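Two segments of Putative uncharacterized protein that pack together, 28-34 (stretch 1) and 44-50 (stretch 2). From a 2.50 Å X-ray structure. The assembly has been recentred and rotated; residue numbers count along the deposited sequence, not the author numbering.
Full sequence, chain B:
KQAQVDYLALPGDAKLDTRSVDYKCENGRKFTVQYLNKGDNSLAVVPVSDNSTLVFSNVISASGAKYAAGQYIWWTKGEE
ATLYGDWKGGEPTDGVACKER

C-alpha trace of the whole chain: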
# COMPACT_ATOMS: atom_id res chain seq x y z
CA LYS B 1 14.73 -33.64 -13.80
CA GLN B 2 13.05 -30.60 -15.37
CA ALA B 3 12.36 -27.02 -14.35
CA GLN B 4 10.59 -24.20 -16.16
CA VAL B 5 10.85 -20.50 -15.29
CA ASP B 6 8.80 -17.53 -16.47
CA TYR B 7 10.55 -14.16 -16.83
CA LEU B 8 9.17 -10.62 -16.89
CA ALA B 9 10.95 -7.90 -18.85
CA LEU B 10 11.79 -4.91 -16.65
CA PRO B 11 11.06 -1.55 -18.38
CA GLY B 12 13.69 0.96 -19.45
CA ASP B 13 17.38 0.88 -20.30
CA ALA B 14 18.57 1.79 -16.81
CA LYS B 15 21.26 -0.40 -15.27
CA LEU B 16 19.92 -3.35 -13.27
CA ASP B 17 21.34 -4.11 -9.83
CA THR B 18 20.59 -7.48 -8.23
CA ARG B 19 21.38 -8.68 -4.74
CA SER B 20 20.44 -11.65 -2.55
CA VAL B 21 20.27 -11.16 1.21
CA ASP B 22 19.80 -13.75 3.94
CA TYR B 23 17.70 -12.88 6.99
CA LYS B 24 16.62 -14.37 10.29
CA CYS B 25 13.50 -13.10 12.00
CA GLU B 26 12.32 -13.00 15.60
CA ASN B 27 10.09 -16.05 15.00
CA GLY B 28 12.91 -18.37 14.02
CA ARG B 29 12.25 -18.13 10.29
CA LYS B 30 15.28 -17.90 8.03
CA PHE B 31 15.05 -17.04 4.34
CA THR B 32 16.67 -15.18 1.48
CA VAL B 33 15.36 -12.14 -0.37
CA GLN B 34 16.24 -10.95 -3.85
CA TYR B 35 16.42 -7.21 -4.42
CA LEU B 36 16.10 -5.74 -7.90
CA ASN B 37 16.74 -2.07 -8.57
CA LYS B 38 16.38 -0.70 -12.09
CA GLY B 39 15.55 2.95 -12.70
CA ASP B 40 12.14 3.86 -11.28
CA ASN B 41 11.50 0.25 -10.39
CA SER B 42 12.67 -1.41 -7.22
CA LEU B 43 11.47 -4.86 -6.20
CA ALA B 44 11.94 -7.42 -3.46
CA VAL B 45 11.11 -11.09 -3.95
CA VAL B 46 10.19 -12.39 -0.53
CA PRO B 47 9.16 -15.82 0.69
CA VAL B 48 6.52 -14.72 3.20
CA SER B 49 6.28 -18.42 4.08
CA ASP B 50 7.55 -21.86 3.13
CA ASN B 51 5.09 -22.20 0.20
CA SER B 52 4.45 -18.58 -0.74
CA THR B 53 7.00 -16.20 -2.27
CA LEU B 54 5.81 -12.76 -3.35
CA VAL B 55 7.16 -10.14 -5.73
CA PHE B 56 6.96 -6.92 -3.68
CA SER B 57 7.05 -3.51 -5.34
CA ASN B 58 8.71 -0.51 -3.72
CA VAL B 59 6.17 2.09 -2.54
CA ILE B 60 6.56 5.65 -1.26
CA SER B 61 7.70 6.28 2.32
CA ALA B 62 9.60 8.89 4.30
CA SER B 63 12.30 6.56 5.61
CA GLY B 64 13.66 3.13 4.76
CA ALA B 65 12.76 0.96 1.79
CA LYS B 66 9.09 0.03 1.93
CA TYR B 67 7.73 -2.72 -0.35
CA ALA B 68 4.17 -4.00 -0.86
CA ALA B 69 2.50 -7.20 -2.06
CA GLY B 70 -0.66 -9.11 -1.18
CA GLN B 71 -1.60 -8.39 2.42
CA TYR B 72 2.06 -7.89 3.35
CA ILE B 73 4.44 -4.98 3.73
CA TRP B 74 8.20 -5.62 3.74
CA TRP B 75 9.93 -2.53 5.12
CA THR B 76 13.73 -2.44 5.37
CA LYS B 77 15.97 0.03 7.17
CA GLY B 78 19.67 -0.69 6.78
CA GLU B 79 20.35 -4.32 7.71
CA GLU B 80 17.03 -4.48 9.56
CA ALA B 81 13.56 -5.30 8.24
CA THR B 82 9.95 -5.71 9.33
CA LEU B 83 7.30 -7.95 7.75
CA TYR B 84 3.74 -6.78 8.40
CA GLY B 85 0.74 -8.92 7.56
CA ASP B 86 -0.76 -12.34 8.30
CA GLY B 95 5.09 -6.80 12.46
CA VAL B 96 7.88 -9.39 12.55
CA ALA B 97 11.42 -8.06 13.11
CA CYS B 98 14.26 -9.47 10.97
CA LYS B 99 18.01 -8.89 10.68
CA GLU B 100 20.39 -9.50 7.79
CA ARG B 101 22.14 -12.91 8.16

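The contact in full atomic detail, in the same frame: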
# COMPACT_ATOMS: atom_id res chain seq x y z
N GLY B 28 12.11 -17.22 14.41
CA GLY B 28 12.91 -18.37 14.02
C GLY B 28 13.13 -18.48 12.53
O GLY B 28 14.18 -18.94 12.10
N ARG B 29 12.15 -18.05 11.74
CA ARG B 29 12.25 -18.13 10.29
C ARG B 29 13.58 -17.62 9.76
O ARG B 29 14.17 -16.68 10.30
CB ARG B 29 11.13 -17.33 9.62
CG ARG B 29 9.74 -17.92 9.72
CD ARG B 29 8.88 -17.31 8.63
NE ARG B 29 9.42 -17.62 7.31
CZ ARG B 29 9.24 -16.89 6.22
NH1 ARG B 29 8.51 -15.78 6.27
NH2 ARG B 29 9.77 -17.27 5.07
N LYS B 30 14.04 -18.26 8.69
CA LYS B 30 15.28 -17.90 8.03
C LYS B 30 15.05 -18.08 6.54
O LYS B 30 14.69 -19.16 6.08
CB LYS B 30 16.42 -18.80 8.51
CG LYS B 30 16.56 -18.87 10.01
CD LYS B 30 17.92 -19.42 10.43
CE LYS B 30 18.01 -19.54 11.95
NZ LYS B 30 19.39 -19.80 12.44
N PHE B 31 15.25 -17.00 5.78
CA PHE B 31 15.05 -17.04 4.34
C PHE B 31 15.97 -16.08 3.63
O PHE B 31 16.76 -15.38 4.26
CB PHE B 31 13.60 -16.69 4.01
CG PHE B 31 13.11 -15.46 4.72
CD1 PHE B 31 12.56 -15.57 6.00
CD2 PHE B 31 13.21 -14.21 4.14
CE1 PHE B 31 12.12 -14.42 6.69
CE2 PHE B 31 12.78 -13.06 4.82
CZ PHE B 31 12.23 -13.18 6.10
N THR B 32 15.85 -16.04 2.32
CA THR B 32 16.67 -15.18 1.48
C THR B 32 15.78 -14.34 0.58
O THR B 32 14.81 -14.84 0.01
CB THR B 32 17.62 -16.00 0.59
OG1 THR B 32 18.46 -16.82 1.41
CG2 THR B 32 18.48 -15.08 -0.27
N VAL B 33 16.12 -13.07 0.45
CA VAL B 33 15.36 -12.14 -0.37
C VAL B 33 16.18 -11.67 -1.56
O VAL B 33 17.40 -11.51 -1.46
CB VAL B 33 14.94 -10.90 0.46
CG1 VAL B 33 14.34 -9.82 -0.45
CG2 VAL B 33 13.93 -11.30 1.53
N GLN B 34 15.52 -11.44 -2.69
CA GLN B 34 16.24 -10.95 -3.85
C GLN B 34 15.78 -9.52 -4.12
O GLN B 34 14.59 -9.26 -4.27
CB GLN B 34 15.99 -11.81 -5.09
CG GLN B 34 16.86 -11.37 -6.27
CD GLN B 34 16.69 -12.23 -7.50
OE1 GLN B 34 15.63 -12.25 -8.13
NE2 GLN B 34 17.75 -12.95 -7.86
N ALA B 44 11.42 -6.52 -4.47
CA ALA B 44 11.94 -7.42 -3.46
C ALA B 44 11.11 -8.69 -3.54
O ALA B 44 9.89 -8.66 -3.36
CB ALA B 44 11.81 -6.79 -2.07
N VAL B 45 11.78 -9.80 -3.84
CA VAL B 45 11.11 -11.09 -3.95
C VAL B 45 11.26 -11.73 -2.58
O VAL B 45 12.36 -12.09 -2.16
CB VAL B 45 11.76 -11.97 -5.06
CG1 VAL B 45 10.97 -13.25 -5.24
CG2 VAL B 45 11.80 -11.19 -6.38
N VAL B 46 10.15 -11.87 -1.88
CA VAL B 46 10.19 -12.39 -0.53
C VAL B 46 9.35 -13.61 -0.25
O VAL B 46 8.18 -13.66 -0.61
CB VAL B 46 9.74 -11.32 0.49
CG1 VAL B 46 9.89 -11.87 1.90
CG2 VAL B 46 10.52 -10.03 0.30
N PRO B 47 9.95 -14.63 0.37
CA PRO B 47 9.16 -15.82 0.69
C PRO B 47 8.51 -15.52 2.04
O PRO B 47 9.13 -15.66 3.10
CB PRO B 47 10.22 -16.93 0.77
CG PRO B 47 11.44 -16.19 1.26
CD PRO B 47 11.40 -14.91 0.44
N VAL B 48 7.26 -15.06 1.99
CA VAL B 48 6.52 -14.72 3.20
C VAL B 48 6.23 -15.97 4.02
O VAL B 48 5.78 -15.89 5.17
CB VAL B 48 5.20 -13.99 2.86
CG1 VAL B 48 5.51 -12.69 2.13
CG2 VAL B 48 4.32 -14.88 2.01
N SER B 49 6.48 -17.13 3.42
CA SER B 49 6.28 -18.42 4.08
C SER B 49 6.98 -19.51 3.28
O SER B 49 7.58 -19.24 2.24
CB SER B 49 4.78 -18.74 4.22
OG SER B 49 4.17 -18.97 2.97
N ASP B 50 6.90 -20.74 3.78
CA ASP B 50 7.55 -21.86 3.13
C ASP B 50 6.99 -22.20 1.74
O ASP B 50 7.71 -22.71 0.88
CB ASP B 50 7.46 -23.09 4.04
CG ASP B 50 8.42 -24.18 3.65
OD1 ASP B 50 8.27 -24.74 2.54
OD2 ASP B 50 9.33 -24.49 4.44
O HOH W 1 14.09 -15.00 -2.74

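Strand 30-34 and the strand that runs through residues 44-46 run antiparallel, with 160° between their directions. They are properly paired at one end only. There Gln 34 and Val 45 form an antiparallel hydrogen-bonded pair, with Val 45 N to Gln 34 O at 2.9 Å and the longer Gln 34 N to Val 45 O at 3.3 Å. Two CA-H...O contacts reinforce it: Ala 44 CA lies 3.3 Å from Gln 34 O, and Val 33 CA lies 3.5 Å from Val 45 O.

From this pair the strands spread apart. The CA atoms of Gln 34 and Val 45 are 5.1 Å apart, while those of Phe 31 and Pro 47 are 7.0 Å apart. Proline has no backbone N-H to give, so Pro 47 cannot continue the ladder as a donor. Its ring packs instead, with Pro 47 CD 3.4 Å from Thr 32 O. A water sits beside the strands here. It donates to Thr 32 O at 2.8 Å and, weakly, to Val 45 O at 3.4 Å, so it links two carbonyls that cannot bond to each other.

The side chains of Gln 34 and Val 45 lie on the same face of the sheet, with Gln 34 CB 4.2 Å from Val 45 CB. Gln 34 is t at chi1 and t at chi2. Its chain is therefore extended, and its amide ends well beyond the CB atoms. This suits a partly exposed position, where the aliphatic part can pack and the polar end need not be buried.

Val 33 is buried and points sideways. Its chi1 is t, and both methyls meet Val 46: Val 33 CG2 is 3.8 Å and Val 33 CG1 3.9 Å from Val 46 CG2. Val 33 CG1 also lies 4.3 Å from Ala 44 CB. Val 46, also t, is buried too. Branched valines and a small alanine make a compact apolar cluster.

Phe 31 points toward the other stretch with chi1 p and chi2 -87°. Its CB rests 3.5 Å from Pro 47 CG, and its ring extends far enough for Phe 31 CE2 to lie 4.3 Å from Val 46 CG1. Pro 47 O lies over one face of the ring. Thr 32, next along the strand, points away and is exposed; its OG1 is hydrogen-bonded elsewhere in the structure.

Arg 29 closes the wider end. Its CB points toward stretch 2, and the m, t, p sequence of chi1 to chi3 brings the guanidinium to the backbone at Pro 47. Arg 29 NH2 donates to Pro 47 O at 2.6 Å with a nearly straight angle. Arg 29 NH1 adds a weak bond to the same Pro 47 O at 3.2 Å. The carbonyl lies near the guanidinium plane, which suits donation from both nitrogens. Arg 29 NH1 is also 2.9 Å from Val 48 O, but the angle is too poor for a hydrogen bond. Ser 49 CA lies over one guanidinium face.

The contact buries 406 Å² in all.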